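PDB 2HQV: AGR_C_4470p from Agrobacterium tumefaciens str. C58, which is of unknown function but belongs to the ChuX/HutX haem-utilisation family, so it probably takes part in the intracellular handling of haem. Local coordinates for residues I75-E78 with M79-W82; A69-F72 with D73-W76. All coordinates share one frame; numbering follows the deposited sequence.

Contacts 1 and 2 are the two ends of one element, the helix 72-79, and illustrate how a single helix is begun, ended and fixed to a sheet. Contact 2 (69-72 with 73-76) comes first along the chain, where a 3-10 turn after strand 64-68 leads into the helix; contact 1 (75-78 with 79-82) follows, where the helix runs out ahead of strand 85-90. Their centres lie about 9 Å apart, and Ile75 and Trp76 belong to both. The helix leads from strand 64-68 at one edge of the six-stranded antiparallel sheet to strand 85-90, next to the opposite edge, with Phe72, Ile75 and Met79 packed on strands 129-139 and 142-151 and Trp76 against Leu102 and Phe112.

Contact 1 of 2, residues I75-E78 with M79-W82; sequences IWNE and MRGW
The C-terminal end of helix 72-79 passes here into a type I beta turn, Met79 to Trp82, and Met79 and Arg80 fold back over the last helical residues. Met79 N bonds to Ile75 O (2.9 Å, 167° at the hydrogen) and Arg80 N to Trp76 O (3.0 Å) in alpha-helical fashion, whereas Gly81 N reaches Glu78 O at 3.0 Å from well above the carbonyl plane, a tightening of the winding. Met79, present as selenomethionine, runs straight to its SE and then bends (chi3 -64°), which swings CE back between its helical neighbours, 3.9 Å from CG2 of Ile75 and 4.0 Å from CE3 of Trp76. Nearer the backbone, CG of Met79 lies 3.6 Å above one face of the Trp82 indole, toward its rim. On another side Arg80 touches the ring through CD, 3.7 Å from Trp76 NE1, its guanidinium turned about 20° from the indole plane. That indole N-H is bonded to Pro103 O, and Phe112 meets the ring edge-to-face. Val147 and Phe149 pack on Met79. The chemistry is therefore divided: apolar carbon and selenium seat the helix end on the sheet, while successive amides pay for the main-chain carbonyls as the winding tightens.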
loop_
_atom_site.group_PDB
_atom_site.type_symbol
_atom_site.label_atom_id
_atom_site.label_comp_id
_atom_site.label_asym_id
_atom_site.label_seq_id
_atom_site.Cartn_x
_atom_site.Cartn_y
_atom_site.Cartn_z
ATOM N N ILE A 75 -9.632 19.212 -3.143
ATOM C CA ILE A 75 -8.232 18.989 -3.466
ATOM C C ILE A 75 -8.069 17.907 -4.527
ATOM O O ILE A 75 -7.275 18.060 -5.459
ATOM C CB ILE A 75 -7.430 18.657 -2.184
ATOM C CG1 ILE A 75 -7.382 19.912 -1.297
ATOM C CG2 ILE A 75 -6.017 18.183 -2.537
ATOM C CD1 ILE A 75 -6.770 19.705 0.090
ATOM N N TRP A 76 -8.826 16.822 -4.401
ATOM C CA TRP A 76 -8.755 15.751 -5.388
ATOM C C TRP A 76 -9.177 16.290 -6.759
ATOM O O TRP A 76 -8.513 16.041 -7.760
ATOM C CB TRP A 76 -9.666 14.591 -4.981
ATOM C CG TRP A 76 -9.556 13.412 -5.876
ATOM C CD1 TRP A 76 -10.309 13.149 -6.985
ATOM C CD2 TRP A 76 -8.618 12.332 -5.763
ATOM N NE1 TRP A 76 -9.898 11.977 -7.568
ATOM C CE2 TRP A 76 -8.858 11.456 -6.845
ATOM C CE3 TRP A 76 -7.590 12.027 -4.859
ATOM C CZ2 TRP A 76 -8.116 10.281 -7.042
ATOM C CZ3 TRP A 76 -6.848 10.858 -5.054
ATOM C CH2 TRP A 76 -7.116 10.004 -6.143
ATOM N N ASN A 77 -10.284 17.025 -6.801
ATOM C CA ASN A 77 -10.769 17.589 -8.062
ATOM C C ASN A 77 -9.707 18.515 -8.652
ATOM O O ASN A 77 -9.450 18.511 -9.858
ATOM C CB ASN A 77 -12.065 18.375 -7.840
ATOM C CG ASN A 77 -12.532 19.090 -9.097
ATOM O OD1 ASN A 77 -12.857 18.453 -10.100
ATOM N ND2 ASN A 77 -12.557 20.422 -9.054
ATOM N N GLU A 78 -9.093 19.305 -7.784
ATOM C CA GLU A 78 -8.049 20.235 -8.184
ATOM C C GLU A 78 -6.892 19.476 -8.843
ATOM O O GLU A 78 -6.464 19.801 -9.957
ATOM C CB GLU A 78 -7.541 20.989 -6.950
ATOM C CG GLU A 78 -6.739 22.228 -7.250
ATOM C CD GLU A 78 -7.602 23.352 -7.789
ATOM O OE1 GLU A 78 -8.387 23.932 -7.007
ATOM O OE2 GLU A 78 -7.500 23.646 -8.995
HETATM N N MSE A 79 -6.396 18.452 -8.158
HETATM C CA MSE A 79 -5.274 17.678 -8.682
HETATM C C MSE A 79 -5.592 16.933 -9.978
HETATM O O MSE A 79 -4.698 16.670 -10.778
HETATM C CB MSE A 79 -4.769 16.699 -7.621
HETATM C CG MSE A 79 -4.252 17.391 -6.364
HETATM SE SE MSE A 79 -3.418 16.144 -5.128
HETATM C CE MSE A 79 -4.968 15.049 -4.699
ATOM N N ARG A 80 -6.859 16.594 -10.188
ATOM C CA ARG A 80 -7.240 15.898 -11.411
ATOM C C ARG A 80 -6.923 16.756 -12.637
ATOM O O ARG A 80 -6.836 16.250 -13.752
ATOM C CB ARG A 80 -8.733 15.552 -11.395
ATOM C CG ARG A 80 -9.110 14.479 -10.381
ATOM C CD ARG A 80 -10.545 14.033 -10.574
ATOM N NE ARG A 80 -10.762 13.615 -11.953
ATOM C CZ ARG A 80 -11.489 14.294 -12.832
ATOM N NH1 ARG A 80 -12.086 15.428 -12.476
ATOM N NH2 ARG A 80 -11.598 13.852 -14.078
ATOM N N GLY A 81 -6.746 18.057 -12.427
ATOM C CA GLY A 81 -6.436 18.936 -13.541
ATOM C C GLY A 81 -4.944 19.169 -13.682
ATOM O O GLY A 81 -4.511 19.907 -14.565
ATOM N N TRP A 82 -4.155 18.526 -12.824
ATOM C CA TRP A 82 -2.701 18.689 -12.843
ATOM C C TRP A 82 -1.982 17.863 -13.901
ATOM O O TRP A 82 -0.782 18.028 -14.103
ATOM C CB TRP A 82 -2.108 18.340 -11.475
ATOM C CG TRP A 82 -2.445 19.284 -10.351
ATOM C CD1 TRP A 82 -3.341 20.321 -10.373
ATOM C CD2 TRP A 82 -1.904 19.251 -9.024
ATOM N NE1 TRP A 82 -3.387 20.931 -9.141
ATOM C CE2 TRP A 82 -2.516 20.297 -8.294
ATOM C CE3 TRP A 82 -0.960 18.437 -8.380
ATOM C CZ2 TRP A 82 -2.214 20.551 -6.946
ATOM C CZ3 TRP A 82 -0.659 18.689 -7.034
ATOM C CH2 TRP A 82 -1.287 19.741 -6.335
#

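Contact 2 of 2, residues A69-F72 with D73-W76; sequences ADRF and DAIW
Ile75 packs back on Arg71 in the first turn of helix 72-79, and this is the close side of the contact. Its CG1 sits 3.3 Å from Arg71 O, and CD1 comes within 3.8 Å of Arg71 CB. Placing CG1 beside the backbone N (chi1 -68°) directs this branch back along the helix toward the preceding turn. The same carbonyl, Arg71 O, accepts Ile75 N at 2.9 Å in a nearly straight bond, and Trp76 N repeats the pattern on Phe72 O, so the helical ladder is already regular here. Phe72 sends its ring to a different part of the interior, where Phe112 meets it edge-to-face and Phe149 crosses it steeply; Ile132 and Phe134 of strand 129-139 take up Ile75.

The outer side is held by charges and water. Arg71 doubles back through bends at chi2 and chi3, and its NE makes a salt bridge with Asp70 OD1 (2.8 Å, 175° at the hydrogen) in the plane of the guanidinium. Toward the helix this group offers only a light touch, NH1 to Ala74 CB at 3.7 Å. Water 1 lies over the centre of one guanidinium face and links Asp70 O to Ala74 N, which it meets at 3.0 Å; water 2 joins the same carbonyl to Asp73 N. Asp73 itself pairs through OD1 with Lys126; its negative charge would be expected to interact favourably with the helix dipole, though this pairing probably tempers it.

Two early helical N-H groups are thus satisfied by water bridges to Asp70 O. With the bond from Phe72 N to Ala69 O behind them, they mark the N-terminal start of an amphipathic helix, entered from a 3-10 turn and laid with its apolar side against an antiparallel sheet.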
loop_
_atom_site.group_PDB
_atom_site.type_symbol
_atom_site.label_atom_id
_atom_site.label_comp_id
_atom_site.label_asym_id
_atom_site.label_seq_id
_atom_site.Cartn_x
_atom_site.Cartn_y
_atom_site.Cartn_z
ATOM N N ALA A 69 -9.389 18.067 6.637
ATOM C CA ALA A 69 -9.893 16.881 5.953
ATOM C C ALA A 69 -11.119 17.135 5.069
ATOM O O ALA A 69 -11.309 16.457 4.059
ATOM C CB ALA A 69 -10.203 15.791 6.974
ATOM N N ASP A 70 -11.944 18.110 5.438
ATOM C CA ASP A 70 -13.139 18.410 4.659
ATOM C C ASP A 70 -12.832 18.951 3.260
ATOM O O ASP A 70 -13.729 19.084 2.436
ATOM C CB ASP A 70 -14.043 19.392 5.415
ATOM C CG ASP A 70 -13.378 20.728 5.664
ATOM O OD1 ASP A 70 -13.009 21.400 4.680
ATOM O OD2 ASP A 70 -13.231 21.107 6.844
ATOM N N ARG A 71 -11.567 19.261 2.994
ATOM C CA ARG A 71 -11.164 19.758 1.681
ATOM C C ARG A 71 -10.790 18.598 0.737
ATOM O O ARG A 71 -10.360 18.824 -0.398
ATOM C CB ARG A 71 -9.971 20.716 1.819
ATOM C CG ARG A 71 -10.301 22.078 2.449
ATOM C CD ARG A 71 -11.394 22.811 1.664
ATOM N NE ARG A 71 -12.732 22.377 2.058
ATOM C CZ ARG A 71 -13.818 22.475 1.291
ATOM N NH1 ARG A 71 -13.739 22.987 0.070
ATOM N NH2 ARG A 71 -14.993 22.069 1.758
ATOM N N PHE A 72 -10.976 17.364 1.204
ATOM C CA PHE A 72 -10.642 16.167 0.425
ATOM C C PHE A 72 -11.111 16.232 -1.033
ATOM O O PHE A 72 -10.296 16.170 -1.953
ATOM C CB PHE A 72 -11.218 14.925 1.117
ATOM C CG PHE A 72 -10.795 13.609 0.497
ATOM C CD1 PHE A 72 -11.402 13.138 -0.664
ATOM C CD2 PHE A 72 -9.810 12.831 1.097
ATOM C CE1 PHE A 72 -11.037 11.907 -1.215
ATOM C CE2 PHE A 72 -9.435 11.601 0.558
ATOM C CZ PHE A 72 -10.048 11.137 -0.600
ATOM N N ASP A 73 -12.419 16.359 -1.237
ATOM C CA ASP A 73 -12.994 16.430 -2.582
ATOM C C ASP A 73 -12.477 17.598 -3.425
ATOM O O ASP A 73 -12.188 17.431 -4.610
ATOM C CB ASP A 73 -14.520 16.514 -2.484
ATOM C CG ASP A 73 -15.165 15.161 -2.272
ATOM O OD1 ASP A 73 -14.663 14.377 -1.443
ATOM O OD2 ASP A 73 -16.182 14.885 -2.937
ATOM N N ALA A 74 -12.372 18.779 -2.827
ATOM C CA ALA A 74 -11.898 19.950 -3.562
ATOM C C ALA A 74 -10.459 19.756 -4.026
ATOM O O ALA A 74 -10.102 20.091 -5.163
ATOM C CB ALA A 74 -11.994 21.199 -2.688
ATOM N N ILE A 75 -9.632 19.212 -3.143
ATOM C CA ILE A 75 -8.232 18.989 -3.466
ATOM C C ILE A 75 -8.069 17.907 -4.527
ATOM O O ILE A 75 -7.275 18.060 -5.459
ATOM C CB ILE A 75 -7.430 18.657 -2.184
ATOM C CG1 ILE A 75 -7.382 19.912 -1.297
ATOM C CG2 ILE A 75 -6.017 18.183 -2.537
ATOM C CD1 ILE A 75 -6.770 19.705 0.090
ATOM N N TRP A 76 -8.826 16.822 -4.401
ATOM C CA TRP A 76 -8.755 15.751 -5.388
ATOM C C TRP A 76 -9.177 16.290 -6.759
ATOM O O TRP A 76 -8.513 16.041 -7.760
ATOM C CB TRP A 76 -9.666 14.591 -4.981
ATOM C CG TRP A 76 -9.556 13.412 -5.876
ATOM C CD1 TRP A 76 -10.309 13.149 -6.985
ATOM C CD2 TRP A 76 -8.618 12.332 -5.763
ATOM N NE1 TRP A 76 -9.898 11.977 -7.568
ATOM C CE2 TRP A 76 -8.858 11.456 -6.845
ATOM C CE3 TRP A 76 -7.590 12.027 -4.859
ATOM C CZ2 TRP A 76 -8.116 10.281 -7.042
ATOM C CZ3 TRP A 76 -6.848 10.858 -5.054
ATOM C CH2 TRP A 76 -7.116 10.004 -6.143
HETATM O O HOH W 1 -13.908 19.385 -0.304
HETATM O O HOH W 2 -14.510 16.320 0.995
#